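Local coordinates for protein ATPase BagA (Mycobacterium tuberculosis H37Rv, PDB 6BS3) that hydrolyses ATP as one of the two subunits of the BagAB complex, whose ATPase activity is required for resistance to nitric oxide and to elevated glycerol, at residues T36-T44 / L327-A335; A46-V57 / A82-I93. All coordinates share one frame; numbering follows the deposited sequence.

Interaction 1: T36-T44 / L327-A335. With ADP (adenosine-5'-diphosphate), chain C.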
loop_
_atom_site.group_PDB
_atom_site.type_symbol
_atom_site.label_atom_id
_atom_site.label_comp_id
_atom_site.label_asym_id
_atom_site.label_seq_id
_atom_site.Cartn_x
_atom_site.Cartn_y
_atom_site.Cartn_z
ATOM N N THR A 36 12.681 -2.579 1.491
ATOM C CA THR A 36 13.816 -2.815 0.585
ATOM C C THR A 36 14.932 -1.772 0.790
ATOM O O THR A 36 16.099 -2.142 0.909
ATOM C CB THR A 36 13.336 -2.780 -0.885
ATOM O OG1 THR A 36 12.250 -3.676 -1.046
ATOM C CG2 THR A 36 14.421 -3.150 -1.865
ATOM N N ILE A 37 14.562 -0.479 0.772
ATOM C CA ILE A 37 15.470 0.667 0.889
ATOM C C ILE A 37 16.049 0.806 2.317
ATOM O O ILE A 37 17.200 1.200 2.450
ATOM C CB ILE A 37 14.778 1.956 0.371
ATOM C CG1 ILE A 37 14.404 1.779 -1.123
ATOM C CG2 ILE A 37 15.631 3.223 0.613
ATOM C CD1 ILE A 37 13.726 2.929 -1.756
ATOM N N ALA A 38 15.275 0.444 3.368
ATOM C CA ALA A 38 15.759 0.507 4.750
ATOM C C ALA A 38 16.862 -0.564 4.901
ATOM O O ALA A 38 17.930 -0.257 5.434
ATOM C CB ALA A 38 14.614 0.293 5.732
ATOM N N ALA A 39 16.652 -1.769 4.331
ATOM C CA ALA A 39 17.672 -2.831 4.325
ATOM C C ALA A 39 18.919 -2.420 3.487
ATOM O O ALA A 39 20.046 -2.648 3.928
ATOM C CB ALA A 39 17.091 -4.120 3.782
ATOM N N ALA A 40 18.717 -1.800 2.309
ATOM C CA ALA A 40 19.831 -1.332 1.461
ATOM C C ALA A 40 20.605 -0.188 2.154
ATOM O O ALA A 40 21.822 -0.137 2.045
ATOM C CB ALA A 40 19.314 -0.884 0.096
ATOM N N LEU A 41 19.888 0.708 2.887
ATOM C CA LEU A 41 20.478 1.795 3.651
ATOM C C LEU A 41 21.333 1.226 4.797
ATOM O O LEU A 41 22.461 1.679 4.998
ATOM C CB LEU A 41 19.398 2.790 4.170
ATOM C CG LEU A 41 19.914 3.945 5.087
ATOM C CD1 LEU A 41 21.025 4.745 4.412
ATOM C CD2 LEU A 41 18.774 4.836 5.575
ATOM N N ALA A 42 20.806 0.224 5.514
ATOM C CA ALA A 42 21.485 -0.469 6.625
ATOM C C ALA A 42 22.792 -1.078 6.141
ATOM O O ALA A 42 23.807 -0.916 6.813
ATOM C CB ALA A 42 20.577 -1.547 7.229
ATOM N N LEU A 43 22.773 -1.734 4.948
ATOM C CA LEU A 43 23.954 -2.332 4.307
ATOM C C LEU A 43 24.978 -1.271 3.986
ATOM O O LEU A 43 26.167 -1.496 4.205
ATOM C CB LEU A 43 23.604 -3.134 3.022
ATOM C CG LEU A 43 22.858 -4.478 3.216
ATOM C CD1 LEU A 43 22.264 -4.981 1.889
ATOM C CD2 LEU A 43 23.784 -5.559 3.825
ATOM N N THR A 44 24.520 -0.106 3.490
ATOM C CA THR A 44 25.390 1.013 3.108
ATOM C C THR A 44 26.114 1.590 4.334
ATOM O O THR A 44 27.301 1.843 4.261
ATOM C CB THR A 44 24.601 2.107 2.340
ATOM O OG1 THR A 44 23.872 1.518 1.268
ATOM C CG2 THR A 44 25.501 3.173 1.784
ATOM N N LEU A 327 19.599 -6.265 -3.126
ATOM C CA LEU A 327 19.817 -5.378 -1.969
ATOM C C LEU A 327 21.222 -4.784 -1.993
ATOM O O LEU A 327 21.389 -3.605 -1.668
ATOM C CB LEU A 327 19.561 -6.071 -0.620
ATOM C CG LEU A 327 18.127 -6.417 -0.284
ATOM C CD1 LEU A 327 18.074 -7.229 1.021
ATOM C CD2 LEU A 327 17.252 -5.159 -0.216
ATOM N N TYR A 328 22.213 -5.598 -2.416
ATOM C CA TYR A 328 23.596 -5.149 -2.546
ATOM C C TYR A 328 23.750 -4.166 -3.702
ATOM O O TYR A 328 24.453 -3.183 -3.523
ATOM C CB TYR A 328 24.584 -6.325 -2.603
ATOM C CG TYR A 328 24.771 -6.970 -1.245
ATOM C CD1 TYR A 328 25.737 -6.503 -0.355
ATOM C CD2 TYR A 328 23.931 -7.992 -0.816
ATOM C CE1 TYR A 328 25.906 -7.086 0.901
ATOM C CE2 TYR A 328 24.068 -8.562 0.450
ATOM C CZ TYR A 328 25.073 -8.124 1.296
ATOM O OH TYR A 328 25.207 -8.704 2.536
ATOM N N GLU A 329 23.011 -4.348 -4.827
ATOM C CA GLU A 329 23.025 -3.398 -5.966
ATOM C C GLU A 329 22.422 -2.055 -5.554
ATOM O O GLU A 329 22.936 -1.013 -5.944
ATOM C CB GLU A 329 22.245 -3.929 -7.188
ATOM C CG GLU A 329 22.818 -5.196 -7.794
ATOM C CD GLU A 329 21.938 -5.907 -8.810
ATOM O OE1 GLU A 329 20.869 -5.369 -9.182
ATOM O OE2 GLU A 329 22.331 -7.015 -9.242
ATOM N N LEU A 330 21.338 -2.078 -4.762
ATOM C CA LEU A 330 20.709 -0.840 -4.285
ATOM C C LEU A 330 21.592 -0.126 -3.256
ATOM O O LEU A 330 21.672 1.098 -3.289
ATOM C CB LEU A 330 19.289 -1.076 -3.752
ATOM C CG LEU A 330 18.245 -1.587 -4.757
ATOM C CD1 LEU A 330 16.961 -1.947 -4.034
ATOM C CD2 LEU A 330 17.939 -0.542 -5.857
ATOM N N SER A 331 22.302 -0.895 -2.398
ATOM C CA SER A 331 23.251 -0.371 -1.400
ATOM C C SER A 331 24.416 0.329 -2.134
ATOM O O SER A 331 24.773 1.461 -1.798
ATOM C CB SER A 331 23.781 -1.509 -0.526
ATOM O OG SER A 331 24.767 -1.047 0.380
ATOM N N GLU A 332 24.959 -0.345 -3.176
ATOM C CA GLU A 332 25.999 0.178 -4.051
ATOM C C GLU A 332 25.507 1.478 -4.749
ATOM O O GLU A 332 26.245 2.456 -4.766
ATOM C CB GLU A 332 26.442 -0.893 -5.068
ATOM C CG GLU A 332 27.572 -0.439 -5.977
ATOM C CD GLU A 332 28.945 -0.371 -5.334
ATOM O OE1 GLU A 332 29.249 0.654 -4.681
ATOM O OE2 GLU A 332 29.722 -1.342 -5.490
ATOM N N SER A 333 24.248 1.509 -5.244
ATOM C CA SER A 333 23.667 2.715 -5.857
ATOM C C SER A 333 23.609 3.878 -4.842
ATOM O O SER A 333 23.999 4.985 -5.181
ATOM C CB SER A 333 22.289 2.421 -6.437
ATOM O OG SER A 333 21.658 3.632 -6.823
ATOM N N LEU A 334 23.183 3.609 -3.592
ATOM C CA LEU A 334 23.185 4.587 -2.498
ATOM C C LEU A 334 24.596 5.086 -2.185
ATOM O O LEU A 334 24.773 6.293 -2.045
ATOM C CB LEU A 334 22.556 4.014 -1.227
ATOM C CG LEU A 334 21.029 3.826 -1.260
ATOM C CD1 LEU A 334 20.564 3.106 -0.017
ATOM C CD2 LEU A 334 20.276 5.191 -1.451
ATOM N N ALA A 335 25.601 4.164 -2.095
ATOM C CA ALA A 335 27.003 4.509 -1.805
ATOM C C ALA A 335 27.593 5.482 -2.858
ATOM O O ALA A 335 28.241 6.458 -2.491
ATOM C CB ALA A 335 27.858 3.240 -1.703
HETATM P PB ADP C . 7.026 -0.975 1.263
HETATM O O1B ADP C . 7.741 -1.565 2.498
HETATM O O2B ADP C . 5.578 -1.516 1.205
HETATM O O3B ADP C . 7.069 0.527 1.186
HETATM P PA ADP C . 8.610 -2.882 -0.373
HETATM O O1A ADP C . 7.953 -4.134 0.233
HETATM O O2A ADP C . 10.011 -2.723 0.082
HETATM O O3A ADP C . 7.743 -1.596 -0.014
HETATM O "O5'" ADP C . 8.420 -2.819 -1.946
HETATM C "C5'" ADP C . 7.193 -3.036 -2.680
HETATM C "C4'" ADP C . 7.493 -3.994 -3.809
HETATM O "O4'" ADP C . 8.397 -3.365 -4.741
HETATM C "C3'" ADP C . 8.154 -5.318 -3.418
HETATM O "O3'" ADP C . 7.648 -6.365 -4.231
HETATM C "C2'" ADP C . 9.643 -5.051 -3.675
HETATM O "O2'" ADP C . 10.412 -6.228 -3.905
HETATM C "C1'" ADP C . 9.572 -4.140 -4.898
HETATM N N9 ADP C . 10.705 -3.231 -5.067
HETATM C C8 ADP C . 11.174 -2.307 -4.167
HETATM N N7 ADP C . 12.161 -1.571 -4.619
HETATM C C5 ADP C . 12.361 -2.047 -5.908
HETATM C C6 ADP C . 13.249 -1.664 -6.939
HETATM N N6 ADP C . 14.170 -0.706 -6.812
HETATM N N1 ADP C . 13.154 -2.310 -8.125
HETATM C C2 ADP C . 12.244 -3.281 -8.261
HETATM N N3 ADP C . 11.373 -3.743 -7.357
HETATM C C4 ADP C . 11.473 -3.071 -6.196
#

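Interaction 2: A46-V57 / A82-I93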
loop_
_atom_site.group_PDB
_atom_site.type_symbol
_atom_site.label_atom_id
_atom_site.label_comp_id
_atom_site.label_asym_id
_atom_site.label_seq_id
_atom_site.Cartn_x
_atom_site.Cartn_y
_atom_site.Cartn_z
ATOM N N ALA A 46 26.631 0.072 7.256
ATOM C CA ALA A 46 27.453 -0.939 7.933
ATOM C C ALA A 46 28.793 -1.180 7.267
ATOM O O ALA A 46 29.708 -1.640 7.942
ATOM C CB ALA A 46 26.699 -2.248 8.081
ATOM N N ALA A 47 28.932 -0.868 5.969
ATOM C CA ALA A 47 30.193 -1.041 5.228
ATOM C C ALA A 47 31.410 -0.415 5.947
ATOM O O ALA A 47 31.295 0.656 6.533
ATOM C CB ALA A 47 30.063 -0.486 3.822
ATOM N N GLY A 48 32.521 -1.143 5.961
ATOM C CA GLY A 48 33.760 -0.726 6.604
ATOM C C GLY A 48 33.850 -1.073 8.073
ATOM O O GLY A 48 34.220 -0.219 8.880
ATOM N N GLY A 49 33.511 -2.319 8.419
ATOM C CA GLY A 49 33.573 -2.829 9.791
ATOM C C GLY A 49 32.664 -2.138 10.797
ATOM O O GLY A 49 33.004 -2.073 11.980
ATOM N N ARG A 50 31.516 -1.608 10.344
ATOM C CA ARG A 50 30.534 -0.936 11.203
ATOM C C ARG A 50 29.388 -1.900 11.582
ATOM O O ARG A 50 29.231 -2.944 10.952
ATOM C CB ARG A 50 29.996 0.350 10.545
ATOM C CG ARG A 50 31.110 1.304 10.068
ATOM C CD ARG A 50 30.820 2.759 10.365
ATOM N NE ARG A 50 29.533 3.187 9.820
ATOM C CZ ARG A 50 28.910 4.312 10.156
ATOM N NH1 ARG A 50 29.452 5.144 11.035
ATOM N NH2 ARG A 50 27.735 4.610 9.620
ATOM N N LYS A 51 28.649 -1.587 12.641
ATOM C CA LYS A 51 27.547 -2.434 13.106
ATOM C C LYS A 51 26.262 -1.628 13.073
ATOM O O LYS A 51 26.147 -0.649 13.807
ATOM C CB LYS A 51 27.821 -2.992 14.517
ATOM C CG LYS A 51 26.835 -4.086 14.938
ATOM C CD LYS A 51 26.896 -4.379 16.430
ATOM C CE LYS A 51 28.026 -5.291 16.817
ATOM N NZ LYS A 51 27.815 -5.840 18.180
ATOM N N VAL A 52 25.309 -2.031 12.211
ATOM C CA VAL A 52 24.031 -1.333 12.047
ATOM C C VAL A 52 22.840 -2.232 12.434
ATOM O O VAL A 52 22.834 -3.426 12.121
ATOM C CB VAL A 52 23.913 -0.725 10.617
ATOM C CG1 VAL A 52 22.513 -0.177 10.334
ATOM C CG2 VAL A 52 24.965 0.369 10.399
ATOM N N LEU A 53 21.848 -1.653 13.135
ATOM C CA LEU A 53 20.627 -2.364 13.497
ATOM C C LEU A 53 19.471 -1.967 12.565
ATOM O O LEU A 53 19.165 -0.779 12.427
ATOM C CB LEU A 53 20.247 -2.163 14.987
ATOM C CG LEU A 53 19.034 -2.979 15.493
ATOM C CD1 LEU A 53 19.332 -4.483 15.537
ATOM C CD2 LEU A 53 18.604 -2.515 16.848
ATOM N N LEU A 54 18.839 -2.966 11.923
ATOM C CA LEU A 54 17.668 -2.786 11.052
ATOM C C LEU A 54 16.414 -3.174 11.875
ATOM O O LEU A 54 16.274 -4.326 12.301
ATOM C CB LEU A 54 17.810 -3.646 9.768
ATOM C CG LEU A 54 16.642 -3.647 8.776
ATOM C CD1 LEU A 54 16.363 -2.214 8.207
ATOM C CD2 LEU A 54 16.856 -4.690 7.697
ATOM N N VAL A 55 15.528 -2.195 12.122
ATOM C CA VAL A 55 14.336 -2.334 12.979
ATOM C C VAL A 55 13.008 -2.255 12.216
ATOM O O VAL A 55 12.825 -1.346 11.410
ATOM C CB VAL A 55 14.378 -1.258 14.106
ATOM C CG1 VAL A 55 13.181 -1.377 15.061
ATOM C CG2 VAL A 55 15.695 -1.291 14.881
ATOM N N GLU A 56 12.071 -3.179 12.488
ATOM C CA GLU A 56 10.708 -3.082 11.943
ATOM C C GLU A 56 9.721 -3.031 13.126
ATOM O O GLU A 56 9.993 -3.625 14.165
ATOM C CB GLU A 56 10.381 -4.134 10.887
ATOM C CG GLU A 56 10.212 -5.541 11.436
ATOM C CD GLU A 56 9.760 -6.485 10.353
ATOM O OE1 GLU A 56 10.450 -7.503 10.139
ATOM O OE2 GLU A 56 8.739 -6.193 9.691
ATOM N N VAL A 57 8.634 -2.251 13.012
ATOM C CA VAL A 57 7.757 -1.956 14.163
ATOM C C VAL A 57 6.261 -2.389 14.028
ATOM O O VAL A 57 5.496 -2.162 14.969
ATOM C CB VAL A 57 7.851 -0.426 14.473
ATOM C CG1 VAL A 57 9.296 0.029 14.712
ATOM C CG2 VAL A 57 7.209 0.410 13.370
ATOM N N ALA A 82 28.027 -6.822 5.741
ATOM C CA ALA A 82 28.190 -5.674 4.850
ATOM C C ALA A 82 29.619 -5.706 4.292
ATOM O O ALA A 82 30.434 -6.495 4.755
ATOM C CB ALA A 82 27.963 -4.391 5.618
ATOM N N GLU A 83 29.917 -4.851 3.306
ATOM C CA GLU A 83 31.234 -4.679 2.685
ATOM C C GLU A 83 32.338 -4.451 3.722
ATOM O O GLU A 83 32.153 -3.676 4.664
ATOM C CB GLU A 83 31.203 -3.463 1.752
ATOM C CG GLU A 83 30.705 -3.729 0.343
ATOM C CD GLU A 83 31.087 -2.657 -0.665
ATOM O OE1 GLU A 83 32.034 -1.877 -0.394
ATOM O OE2 GLU A 83 30.442 -2.604 -1.738
ATOM N N ARG A 84 33.471 -5.134 3.550
ATOM C CA ARG A 84 34.680 -5.015 4.378
ATOM C C ARG A 84 34.448 -5.200 5.899
ATOM O O ARG A 84 34.908 -4.384 6.709
ATOM C CB ARG A 84 35.437 -3.680 4.092
ATOM C CG ARG A 84 35.694 -3.383 2.602
ATOM C CD ARG A 84 36.304 -2.003 2.348
ATOM N NE ARG A 84 35.526 -0.898 2.933
ATOM C CZ ARG A 84 34.480 -0.316 2.352
ATOM N NH1 ARG A 84 34.057 -0.729 1.161
ATOM N NH2 ARG A 84 33.854 0.685 2.952
ATOM N N GLY A 85 33.793 -6.301 6.262
ATOM C CA GLY A 85 33.594 -6.687 7.661
ATOM C C GLY A 85 32.496 -5.991 8.436
ATOM O O GLY A 85 32.448 -6.077 9.667
ATOM N N GLY A 86 31.617 -5.306 7.734
ATOM C CA GLY A 86 30.498 -4.648 8.373
ATOM C C GLY A 86 29.433 -5.660 8.731
ATOM O O GLY A 86 29.410 -6.771 8.196
ATOM N N GLN A 87 28.527 -5.272 9.612
ATOM C CA GLN A 87 27.482 -6.155 10.069
ATOM C C GLN A 87 26.149 -5.453 10.205
ATOM O O GLN A 87 26.056 -4.367 10.773
ATOM C CB GLN A 87 27.914 -6.767 11.407
ATOM C CG GLN A 87 26.863 -7.574 12.141
ATOM C CD GLN A 87 27.460 -8.243 13.346
ATOM O OE1 GLN A 87 28.628 -8.624 13.359
ATOM N NE2 GLN A 87 26.665 -8.422 14.378
ATOM N N VAL A 88 25.107 -6.118 9.709
ATOM C CA VAL A 88 23.732 -5.678 9.860
ATOM C C VAL A 88 22.991 -6.687 10.754
ATOM O O VAL A 88 22.891 -7.858 10.410
ATOM C CB VAL A 88 22.998 -5.429 8.515
ATOM C CG1 VAL A 88 21.554 -4.996 8.755
ATOM C CG2 VAL A 88 23.742 -4.398 7.665
ATOM N N ASN A 89 22.496 -6.214 11.902
ATOM C CA ASN A 89 21.657 -6.972 12.828
ATOM C C ASN A 89 20.199 -6.629 12.545
ATOM O O ASN A 89 19.912 -5.520 12.092
ATOM C CB ASN A 89 21.987 -6.628 14.282
ATOM C CG ASN A 89 23.175 -7.344 14.841
ATOM O OD1 ASN A 89 23.867 -8.062 14.136
ATOM N ND2 ASN A 89 23.430 -7.169 16.134
ATOM N N ALA A 90 19.270 -7.563 12.839
ATOM C CA ALA A 90 17.837 -7.344 12.632
ATOM C C ALA A 90 17.061 -7.384 13.926
ATOM O O ALA A 90 17.311 -8.245 14.770
ATOM C CB ALA A 90 17.265 -8.380 11.653
ATOM N N LEU A 91 16.096 -6.482 14.074
ATOM C CA LEU A 91 15.194 -6.522 15.221
ATOM C C LEU A 91 13.721 -6.394 14.793
ATOM O O LEU A 91 13.260 -5.303 14.479
ATOM C CB LEU A 91 15.548 -5.552 16.375
ATOM C CG LEU A 91 14.583 -5.640 17.607
ATOM C CD1 LEU A 91 14.707 -6.994 18.378
ATOM C CD2 LEU A 91 14.768 -4.454 18.535
ATOM N N ALA A 92 12.996 -7.519 14.764
ATOM C CA ALA A 92 11.555 -7.505 14.467
ATOM C C ALA A 92 10.907 -7.308 15.846
ATOM O O ALA A 92 10.929 -8.236 16.666
ATOM C CB ALA A 92 11.121 -8.835 13.847
ATOM N N ILE A 93 10.488 -6.065 16.168
ATOM C CA ILE A 93 9.907 -5.795 17.495
ATOM C C ILE A 93 8.578 -6.565 17.657
ATOM O O ILE A 93 7.704 -6.496 16.790
ATOM C CB ILE A 93 9.750 -4.275 17.830
ATOM C CG1 ILE A 93 11.111 -3.528 17.821
ATOM C CG2 ILE A 93 9.020 -4.085 19.183
ATOM C CD1 ILE A 93 10.977 -1.925 17.867
HETATM O O HOH W 1 7.677 -5.567 14.278
#

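Interaction 1: T36-T44 / L327-A335
Leu43 lays its CD1 over the ring of Tyr328, 4.1 Å from the ring centroid and 5° off the normal, a CH-pi contact with the methyl above the middle of the face. Its CD2 runs on toward the phenol end, and its CD1 also touches Leu327 CB at 3.8 Å, the two leucines crossing at about a right angle. One turn away Ala40 is a knob in a hole made by Leu327, Leu330, Ser331 and Leu334; its small methyl, 3.9 Å from Leu330 CB, lets the helix axes come within 8.1 Å while crossing at -64°. Thr44 OG1 turns back along its own helix to donate to Ala40 O at 2.7 Å, reaching that carbonyl from the face opposite the Thr44 amide. Ser331 OG lies 2.9 Å from Thr44 OG1, so a small polar cluster sits beside the apolar knob. At the nucleotide end the two branches of Thr36 part company: OG1, anti to the carbonyl carbon (chi1 -53°), and the backbone N both bind ADP O2A, while CG2 packs on Leu330 CD1 at 3.6 Å. Leu330 CD2 in turn approaches adenine N6. Helix 34-46, whose first turn completes the P-loop, lies between helix 324-336 and strand 51-56, where Ala38 and Ala39 meet Leu54; Tyr328 OH is hydrogen-bonded to Thr81 O on strand 77-82.

Interaction 2: A46-V57 / A82-I93
Glu56 O is gripped twice, by Ile93 N at 3.2 Å and by a water at 3.0 Å that also donates to Ile93 O. Behind it runs a regular parallel pairing, in which Arg50, Val52 and Leu54 likewise present their carbonyls to the neighbouring strand and Gln87 O accepts Val52 N at 2.8 Å. On the same side as Lys51 and Leu53, Gln87 NE2 donates to Asn89 OD1 at 2.8 Å; Asn89 ND2 goes to Tyr156 OH, so both ends of this amide are held. Leu53, its CG anti to the backbone N (chi1 -175°), brings CD1 across Asn89 CB at 3.6 Å, the side chains meeting at about a right angle. On the other side Val88 CG2 touches Ala46 CB at 3.7 Å. Where helix 34-46 ends and the chain turns between strands 77-82 and 86-92, Gly48 N donates to Glu83 O, and Gly86 CA makes a CA-H...O contact of 3.1 Å with Ala46 O. Val55 CG1 packs on Ile93 CD1 at 3.6 Å. The Gly62 and Ile63 amides hold the Glu56 carboxylate; the Glu56 side chain lies about 7 Å from the magnesium ion. Helix 34-46 covers the Val52, Leu54 and Val88 side and helix 130-146 packs on Leu53, Leu91 and Ile93: the mainly parallel, helix-flanked sheet of a P-loop NTPase, consistent with the ArsA family.

Overall arrangement
Helix 34-46 and strand 51-56, consecutive in the chain, tie the two contacts together; the centres of the two contacts are about 11 Å apart. Both are mainly buried, but interaction 1 joins helices mainly through side-chain packing, with no backbone hydrogen bond between them, whereas interaction 2 is held chiefly by backbone hydrogen bonds between neighbouring strands and becomes exposed at its glycine-rich turns. They meet directly where Ala42 O packs on Val88 CG2 and Leu43 O on Ala82 CB, so the helix uses one side for helix 324-336 and another for the sheet. Interaction 1 touches the nucleotide itself; in interaction 2 the C-terminal ends of the strands, at Glu56, come near the magnesium ion without reaching it.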